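Local coordinates for protein tartronate semialdehyde reductase (Salmonella typhimurium, PDB 1VPD) that probably reduces tartronate semialdehyde to D-glycerate with NADH or NADPH, the last of three steps from galactarate, at residues A209-L214 with V219-A224; N185-S190 with C287-L292; N23-G28 with A47-A52. All blocks are in the same frame, centred on the assembly; numbering follows the deposited sequence. Where two conformers were deposited one is given.

How the contacts relate
Contacts 1 and 2 belong to the helical C-terminal part of the chain, and their centres lie about 15 Å apart. They touch directly. V219 CG1 of contact 1 packs 3.6 Å from I186 CG1 of contact 2, and L220 CD1 lies 3.7 Å from CG of selenomethionine M189. Contact 3 is in the N-terminal Rossmann-type domain, with its centre about 35 Å from that of contact 1 and about 39 Å from that of contact 2. Contacts 2 and 3 sit on opposite sides of the chain's centre. The packing atoms of all three lie away from the predicted sites, though segment 23-28 includes N23 of the predicted NAD(+) stretch and helix 170-198 carries K175, the predicted active-site residue.

Contact 1 of 3, residues A209-L214 with V219-A224; sequences AIRGGL and VLDAKA
R211 meets L220 and D221 where helices 203-210 and 218-228, consecutive in the chain, pack beside the loop that joins them in the C-terminal helical domain. The backbone from I210 to G213 makes a type I beta turn. L220 CD2 fills the inner side of the contact. It touches I210 CG1, and the side chains of I210 and L220 cross at about a right angle. It also lies 3.9 Å from R211 CA.

The arginine side chain starts on the same methyl, with R211 CB 4.1 Å from L220 CD2. CG sits between the backbone N and the carbonyl carbon (chi1 66°). R211 CD passes 4.1 Å from D221 OD1. The chain bends at chi3 (-73°), which helps bring the guanidinium to the aspartate. R211 NE forms a salt bridge with D221 OD1 at 3.2 Å. R211 CZ is 3.6 Å from D221 OD1. At the tip, R211 NH2 is 3.5 Å from D221 OD1. The guanidinium and carboxylate planes are 57° apart, so the two groups do not form a flat, two-pronged pair. D221 OD1 also has a hydrogen bond with the hydroxyl of Y207, from helix 203-210, so that oxygen is held from the first helix as well as by the arginine.

The other carboxylate oxygen is reached through water. One water lies between the carbonyl oxygen R211 O and D221 OD2. A second accepts from R211 NE at 3.0 Å and donates to D221 OD2 at 2.8 Å, bridging the two side chains beside the direct salt bridge.

Contact 2 of 3, residues N185-S190 with C287-L292; sequences NIAAMS and CYYEKL
The Y289 ring is aimed at A187 and S190 by its first torsion, which puts CG anti to the carbonyl carbon (chi1 -77°), and it stands nearly square to the CA-CB-CG plane (chi2 -89°). The S190 CA-CB bond points at the Y289 segment, while chi1 (-62°) turns OG back toward I186 O. The two segments belong to helices 170-198 and 285-293 of the C-terminal helical domain.

S190 CB is 3.6 Å from Y289 CD2. The carbonyl carbon of S190 lies over one face of the same ring, 4.1 Å above its plane and off-centre, near the edge. The opposite face carries CD2 of the neighbouring Y288. A187 O approaches the ring obliquely, 3.6 Å from Y289 CE2, and A187 CB lies 4.2 Å from Y289 OH.

The serine hydroxyl bonds back into its own helix, with S190 OG donating to I186 O at 2.9 Å. S190 N reaches that oxygen from the other face of the carbonyl plane. Y289 OH hydrogen-bonds to OE1 of E191, one residue past the segment. No hydrogen bond joins the two segments, so the buried contact rests on van der Waals packing, with the polar tips of S190 and Y289 both satisfied by helix 170-198.

Contact 3 of 3, residues N23-G28 with A47-A52; sequences NLLKAG and AGAETA
L25 and G48 bring their backbones closest, with CA atoms 6.7 Å apart, where two helices of the Rossmann-type NAD-binding domain end. Helix 17-26 closes in a Schellman motif at G28, and helix 38-46 closes in one at G48. Both glycines have positive phi, 98° at G28 and 127° at G48. At these angles a side chain would collide with the carbonyl O before it, which calls for glycine. The chain goes from helix 17-26 through strand 30-34 and helix 38-46 to the short, weakly bonded outer strand around 50-51, parallel to 30-34. The contact therefore joins the end of the first helix to the turn that leads into that strand.

L25 carries the contact alone on its side. Its CA-CB bond points at the turn. The first torsion sets CG beside the backbone N (chi1 -69°), and chi2 turns CD1 and CD2 onto A47-A49. L25 CD1 is 3.8 Å from A47 CB. It also lies close to A47 O. The same atom, L25 CD1, is 4.3 Å from A49 CB. The same leucine touches V44 of helix 38-46 and L31 of strand 30-34, so it sits between helix, sheet and turn. The other methyl, L25 CD2, rests on the turn's backbone, 3.9 Å from both G48 C and A49 N.

Contact 1 of 3, residues A209-L214 with V219-A224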
loop_
_atom_site.group_PDB
_atom_site.type_symbol
_atom_site.label_atom_id
_atom_site.label_comp_id
_atom_site.label_asym_id
_atom_site.label_seq_id
_atom_site.Cartn_x
_atom_site.Cartn_y
_atom_site.Cartn_z
ATOM N N ALA A 209 -15.662 7.988 -23.613
ATOM C CA ALA A 209 -17.106 7.833 -23.639
ATOM C C ALA A 209 -17.694 7.315 -22.335
ATOM O O ALA A 209 -18.796 7.709 -21.977
ATOM C CB ALA A 209 -17.514 6.930 -24.790
ATOM N N ILE A 210 -16.970 6.451 -21.618
ATOM C CA ILE A 210 -17.546 5.787 -20.438
ATOM C C ILE A 210 -17.082 6.350 -19.100
ATOM O O ILE A 210 -17.670 6.040 -18.065
ATOM C CB ILE A 210 -17.306 4.261 -20.476
ATOM C CG1 ILE A 210 -15.838 3.908 -20.169
ATOM C CG2 ILE A 210 -17.763 3.692 -21.809
ATOM C CD1 ILE A 210 -15.565 2.391 -20.124
ATOM N N ARG A 211 -16.022 7.153 -19.102
ATOM C CA ARG A 211 -15.406 7.534 -17.832
ATOM C C ARG A 211 -16.298 8.339 -16.896
ATOM O O ARG A 211 -16.061 8.358 -15.693
ATOM C CB ARG A 211 -14.082 8.267 -18.061
ATOM C CG ARG A 211 -14.230 9.637 -18.743
ATOM C CD ARG A 211 -12.897 10.302 -18.986
ATOM N NE ARG A 211 -12.285 10.812 -17.773
ATOM C CZ ARG A 211 -11.202 11.627 -17.770
ATOM N NH1 ARG A 211 -10.617 12.003 -18.909
ATOM N NH2 ARG A 211 -10.683 12.052 -16.619
ATOM N N GLY A 212 -17.321 8.991 -17.457
ATOM C CA GLY A 212 -18.236 9.825 -16.715
ATOM C C GLY A 212 -19.522 9.166 -16.255
ATOM O O GLY A 212 -20.319 9.791 -15.539
ATOM N N GLY A 213 -19.739 7.910 -16.662
ATOM C CA GLY A 213 -20.960 7.195 -16.338
ATOM C C GLY A 213 -20.778 6.202 -15.194
ATOM O O GLY A 213 -19.912 6.362 -14.323
ATOM N N LEU A 214 -21.594 5.154 -15.184
ATOM C CA LEU A 214 -21.557 4.209 -14.070
ATOM C C LEU A 214 -20.295 3.320 -14.104
ATOM O O LEU A 214 -19.963 2.679 -13.092
ATOM C CB LEU A 214 -22.827 3.367 -14.058
ATOM C CG LEU A 214 -23.130 2.565 -12.801
ATOM C CD1 LEU A 214 -23.006 3.371 -11.510
ATOM C CD2 LEU A 214 -24.510 1.929 -12.946
ATOM N N VAL A 219 -9.580 3.785 -10.534
ATOM C CA VAL A 219 -8.727 2.888 -11.324
ATOM C C VAL A 219 -8.784 3.217 -12.808
ATOM O O VAL A 219 -7.745 3.268 -13.474
ATOM C CB VAL A 219 -9.097 1.406 -11.103
ATOM C CG1 VAL A 219 -8.733 0.539 -12.327
ATOM C CG2 VAL A 219 -8.392 0.879 -9.859
ATOM N N LEU A 220 -9.979 3.462 -13.332
ATOM C CA LEU A 220 -10.113 3.711 -14.763
ATOM C C LEU A 220 -9.286 4.941 -15.161
ATOM O O LEU A 220 -8.514 4.902 -16.125
ATOM C CB LEU A 220 -11.578 3.873 -15.169
ATOM C CG LEU A 220 -11.831 4.009 -16.674
ATOM C CD1 LEU A 220 -11.546 2.722 -17.394
ATOM C CD2 LEU A 220 -13.274 4.443 -16.916
ATOM N N ASP A 221 -9.442 6.021 -14.413
ATOM C CA ASP A 221 -8.732 7.268 -14.746
ATOM C C ASP A 221 -7.236 7.198 -14.473
ATOM O O ASP A 221 -6.455 7.852 -15.171
ATOM C CB ASP A 221 -9.333 8.428 -13.978
ATOM C CG ASP A 221 -10.694 8.825 -14.491
ATOM O OD1 ASP A 221 -10.946 8.706 -15.701
ATOM O OD2 ASP A 221 -11.563 9.276 -13.747
ATOM N N ALA A 222 -6.827 6.422 -13.469
ATOM C CA ALA A 222 -5.402 6.261 -13.168
ATOM C C ALA A 222 -4.685 5.345 -14.154
ATOM O O ALA A 222 -3.550 5.632 -14.544
ATOM C CB ALA A 222 -5.203 5.716 -11.759
ATOM N N LYS A 223 -5.345 4.259 -14.559
ATOM C CA LYS A 223 -4.686 3.159 -15.257
ATOM C C LYS A 223 -4.962 3.074 -16.749
ATOM O O LYS A 223 -4.091 2.600 -17.483
ATOM C CB LYS A 223 -5.007 1.829 -14.566
ATOM C CG LYS A 223 -4.643 1.778 -13.088
ATOM C CD LYS A 223 -3.200 2.201 -12.806
ATOM C CE LYS A 223 -2.769 1.863 -11.397
ATOM N NZ LYS A 223 -1.322 2.207 -11.185
ATOM N N ALA A 224 -6.109 3.546 -17.233
ATOM C CA ALA A 224 -6.366 3.455 -18.680
ATOM C C ALA A 224 -5.317 4.229 -19.482
ATOM O O ALA A 224 -4.797 3.709 -20.473
ATOM C CB ALA A 224 -7.796 3.871 -19.073
HETATM O O HOH W 1 -13.788 7.349 -14.413
HETATM O O HOH W 2 -13.401 11.018 -15.050
#

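Contact 2 of 3, residues N185-S190 with C287-L292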
loop_
_atom_site.group_PDB
_atom_site.type_symbol
_atom_site.label_atom_id
_atom_site.label_comp_id
_atom_site.label_asym_id
_atom_site.label_seq_id
_atom_site.Cartn_x
_atom_site.Cartn_y
_atom_site.Cartn_z
ATOM N N ASN A 185 -11.113 -4.211 -10.384
ATOM C CA ASN A 185 -11.437 -3.034 -11.184
ATOM C C ASN A 185 -10.430 -2.901 -12.326
ATOM O O ASN A 185 -10.809 -2.529 -13.433
ATOM C CB ASN A 185 -11.444 -1.751 -10.362
ATOM C CG ASN A 185 -12.691 -1.596 -9.475
ATOM O OD1 ASN A 185 -13.511 -2.534 -9.329
ATOM N ND2 ASN A 185 -12.857 -0.376 -8.891
ATOM N N ILE A 186 -9.154 -3.214 -12.066
ATOM C CA ILE A 186 -8.151 -3.180 -13.115
ATOM C C ILE A 186 -8.409 -4.285 -14.141
ATOM O O ILE A 186 -8.362 -4.046 -15.358
ATOM C CB ILE A 186 -6.706 -3.301 -12.559
ATOM C CG1 ILE A 186 -6.342 -2.074 -11.731
ATOM C CG2 ILE A 186 -5.706 -3.473 -13.704
ATOM C CD1 ILE A 186 -5.039 -2.254 -10.957
ATOM N N ALA A 187 -8.662 -5.494 -13.653
ATOM C CA ALA A 187 -8.958 -6.626 -14.536
ATOM C C ALA A 187 -10.192 -6.349 -15.392
ATOM O O ALA A 187 -10.199 -6.630 -16.589
ATOM C CB ALA A 187 -9.105 -7.893 -13.757
ATOM N N ALA A 188 -11.230 -5.786 -14.779
ATOM C CA ALA A 188 -12.462 -5.488 -15.489
ATOM C C ALA A 188 -12.262 -4.459 -16.587
ATOM O O ALA A 188 -12.777 -4.614 -17.698
ATOM C CB ALA A 188 -13.536 -4.991 -14.487
HETATM N N MSE A 189 -11.539 -3.389 -16.267
HETATM C CA MSE A 189 -11.142 -2.386 -17.264
HETATM C C MSE A 189 -10.425 -3.060 -18.434
HETATM O O MSE A 189 -10.723 -2.784 -19.583
HETATM C CB MSE A 189 -10.217 -1.335 -16.631
HETATM C CG MSE A 189 -9.568 -0.434 -17.638
HETATM SE SE MSE A 189 -8.145 0.604 -16.856
HETATM C CE MSE A 189 -6.862 -0.829 -16.778
ATOM N N SER A 190 -9.483 -3.948 -18.138
ATOM C CA SER A 190 -8.664 -4.618 -19.143
ATOM C C SER A 190 -9.510 -5.524 -20.044
ATOM O O SER A 190 -9.392 -5.498 -21.277
ATOM C CB SER A 190 -7.572 -5.435 -18.450
ATOM O OG SER A 190 -6.706 -4.597 -17.690
ATOM N N CYS A 287 -1.936 -6.557 -19.991
ATOM C CA CYS A 287 -1.089 -7.348 -20.879
ATOM C C CYS A 287 -1.496 -8.826 -20.909
ATOM O O CYS A 287 -1.330 -9.494 -21.926
ATOM C CB CYS A 287 0.391 -7.174 -20.533
ATOM S SG CYS A 287 0.926 -5.455 -20.422
ATOM N N TYR A 288 -2.043 -9.338 -19.796
ATOM C CA TYR A 288 -2.584 -10.688 -19.773
ATOM C C TYR A 288 -3.691 -10.834 -20.812
ATOM O O TYR A 288 -3.697 -11.763 -21.624
ATOM C CB TYR A 288 -3.100 -11.022 -18.361
ATOM C CG TYR A 288 -3.790 -12.359 -18.256
ATOM C CD1 TYR A 288 -3.066 -13.516 -18.007
ATOM C CD2 TYR A 288 -5.167 -12.475 -18.396
ATOM C CE1 TYR A 288 -3.696 -14.765 -17.915
ATOM C CE2 TYR A 288 -5.797 -13.710 -18.322
ATOM C CZ TYR A 288 -5.057 -14.853 -18.082
ATOM O OH TYR A 288 -5.672 -16.070 -17.980
ATOM N N TYR A 289 -4.638 -9.914 -20.774
ATOM C CA TYR A 289 -5.732 -9.916 -21.728
ATOM C C TYR A 289 -5.249 -9.678 -23.163
ATOM O O TYR A 289 -5.747 -10.306 -24.098
ATOM C CB TYR A 289 -6.733 -8.850 -21.357
ATOM C CG TYR A 289 -7.622 -9.236 -20.195
ATOM C CD1 TYR A 289 -8.813 -9.909 -20.412
ATOM C CD2 TYR A 289 -7.259 -8.949 -18.888
ATOM C CE1 TYR A 289 -9.627 -10.280 -19.359
ATOM C CE2 TYR A 289 -8.078 -9.305 -17.816
ATOM C CZ TYR A 289 -9.265 -9.959 -18.064
ATOM O OH TYR A 289 -10.090 -10.294 -17.017
ATOM N N GLU A 290 -4.294 -8.761 -23.342
ATOM C CA GLU A 290 -3.753 -8.490 -24.675
ATOM C C GLU A 290 -3.149 -9.739 -25.295
ATOM O O GLU A 290 -3.299 -10.007 -26.487
ATOM C CB GLU A 290 -2.687 -7.394 -24.595
ATOM C CG GLU A 290 -3.251 -6.030 -24.273
ATOM C CD GLU A 290 -2.189 -4.956 -24.104
ATOM O OE1 GLU A 290 -1.035 -5.273 -23.707
ATOM O OE2 GLU A 290 -2.542 -3.788 -24.346
ATOM N N LYS A 291 -2.447 -10.514 -24.476
ATOM C CA LYS A 291 -1.766 -11.694 -24.960
ATOM C C LYS A 291 -2.755 -12.799 -25.310
ATOM O O LYS A 291 -2.594 -13.498 -26.312
ATOM C CB LYS A 291 -0.719 -12.136 -23.947
ATOM C CG LYS A 291 0.498 -11.196 -24.003
ATOM C CD LYS A 291 1.546 -11.445 -22.909
ATOM C CE LYS A 291 2.699 -10.442 -23.061
ATOM N NZ LYS A 291 3.776 -10.607 -22.043
ATOM N N LEU A 292 -3.817 -12.949 -24.519
ATOM C CA LEU A 292 -4.797 -13.989 -24.823
ATOM C C LEU A 292 -5.752 -13.607 -25.981
ATOM O O LEU A 292 -6.144 -14.464 -26.772
ATOM C CB LEU A 292 -5.608 -14.349 -23.562
ATOM C CG LEU A 292 -5.049 -15.442 -22.641
ATOM C CD1 LEU A 292 -3.771 -15.020 -21.973
ATOM C CD2 LEU A 292 -6.106 -15.790 -21.581
#

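Contact 3 of 3, residues N23-G28 with A47-A52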
loop_
_atom_site.group_PDB
_atom_site.type_symbol
_atom_site.label_atom_id
_atom_site.label_comp_id
_atom_site.label_asym_id
_atom_site.label_seq_id
_atom_site.Cartn_x
_atom_site.Cartn_y
_atom_site.Cartn_z
ATOM N N ASN A 23 5.394 14.719 2.723
ATOM C CA ASN A 23 4.214 15.435 3.153
ATOM C C ASN A 23 4.193 15.741 4.648
ATOM O O ASN A 23 3.678 16.790 5.054
ATOM C CB ASN A 23 2.928 14.719 2.699
ATOM C CG ASN A 23 2.669 14.925 1.222
ATOM O OD1 ASN A 23 3.022 15.987 0.678
ATOM N ND2 ASN A 23 2.065 13.917 0.550
ATOM N N LEU A 24 4.753 14.854 5.467
ATOM C CA LEU A 24 4.847 15.110 6.902
ATOM C C LEU A 24 5.809 16.269 7.149
ATOM O O LEU A 24 5.532 17.127 7.987
ATOM C CB LEU A 24 5.324 13.876 7.671
ATOM C CG LEU A 24 4.342 12.700 7.800
ATOM C CD1 LEU A 24 4.949 11.607 8.668
ATOM C CD2 LEU A 24 2.982 13.120 8.328
ATOM N N LEU A 25 6.909 16.302 6.415
ATOM C CA LEU A 25 7.890 17.390 6.570
ATOM C C LEU A 25 7.271 18.732 6.201
ATOM O O LEU A 25 7.481 19.720 6.897
ATOM C CB LEU A 25 9.135 17.138 5.736
ATOM C CG LEU A 25 10.024 15.978 6.215
ATOM C CD1 LEU A 25 11.007 15.597 5.162
ATOM C CD2 LEU A 25 10.763 16.315 7.507
ATOM N N LYS A 26 6.508 18.759 5.108
ATOM C CA LYS A 26 5.793 19.952 4.673
ATOM C C LYS A 26 4.738 20.406 5.658
ATOM O O LYS A 26 4.462 21.596 5.759
ATOM C CB LYS A 26 5.115 19.703 3.327
ATOM C CG LYS A 26 6.070 19.714 2.173
ATOM C CD LYS A 26 5.347 20.067 0.875
ATOM C CE LYS A 26 5.599 19.032 -0.165
ATOM N NZ LYS A 26 7.066 18.806 -0.427
ATOM N N ALA A 27 4.139 19.467 6.379
ATOM C CA ALA A 27 3.159 19.790 7.405
ATOM C C ALA A 27 3.805 20.253 8.721
ATOM O O ALA A 27 3.093 20.532 9.681
ATOM C CB ALA A 27 2.254 18.586 7.672
ATOM N N GLY A 28 5.132 20.254 8.788
ATOM C CA GLY A 28 5.861 20.780 9.942
ATOM C C GLY A 28 6.337 19.764 10.970
ATOM O O GLY A 28 6.821 20.148 12.041
ATOM N N ALA A 47 15.096 17.046 2.150
ATOM C CA ALA A 47 13.826 17.741 2.400
ATOM C C ALA A 47 13.620 18.166 3.845
ATOM O O ALA A 47 12.600 18.766 4.171
ATOM C CB ALA A 47 12.625 16.873 1.949
ATOM N N GLY A 48 14.550 17.828 4.729
ATOM C CA GLY A 48 14.497 18.302 6.103
ATOM C C GLY A 48 14.566 17.247 7.209
ATOM O O GLY A 48 14.638 17.608 8.391
ATOM N N ALA A 49 14.557 15.963 6.860
ATOM C CA ALA A 49 14.584 14.919 7.885
ATOM C C ALA A 49 15.961 14.747 8.505
ATOM O O ALA A 49 16.981 15.072 7.894
ATOM C CB ALA A 49 14.142 13.584 7.304
ATOM N N GLU A 50 15.974 14.205 9.714
ATOM C CA GLU A 50 17.158 13.554 10.250
ATOM C C GLU A 50 17.107 12.053 10.002
ATOM O O GLU A 50 16.121 11.538 9.461
ATOM C CB GLU A 50 17.256 13.829 11.746
ATOM C CG GLU A 50 17.409 15.306 12.042
ATOM C CD GLU A 50 17.717 15.550 13.484
ATOM O OE1 GLU A 50 16.842 15.220 14.312
ATOM O OE2 GLU A 50 18.843 16.051 13.759
ATOM N N THR A 51 18.185 11.362 10.362
ATOM C CA THR A 51 18.278 9.909 10.214
ATOM C C THR A 51 19.030 9.275 11.389
ATOM O O THR A 51 19.634 9.982 12.200
ATOM C CB THR A 51 18.909 9.549 8.855
ATOM O OG1 THR A 51 18.856 8.135 8.641
ATOM C CG2 THR A 51 20.427 9.912 8.793
ATOM N N ALA A 52 18.921 7.961 11.523
ATOM C CA ALA A 52 19.710 7.192 12.486
ATOM C C ALA A 52 20.034 5.845 11.881
ATOM O O ALA A 52 19.382 5.440 10.917
ATOM C CB ALA A 52 18.959 7.033 13.802
#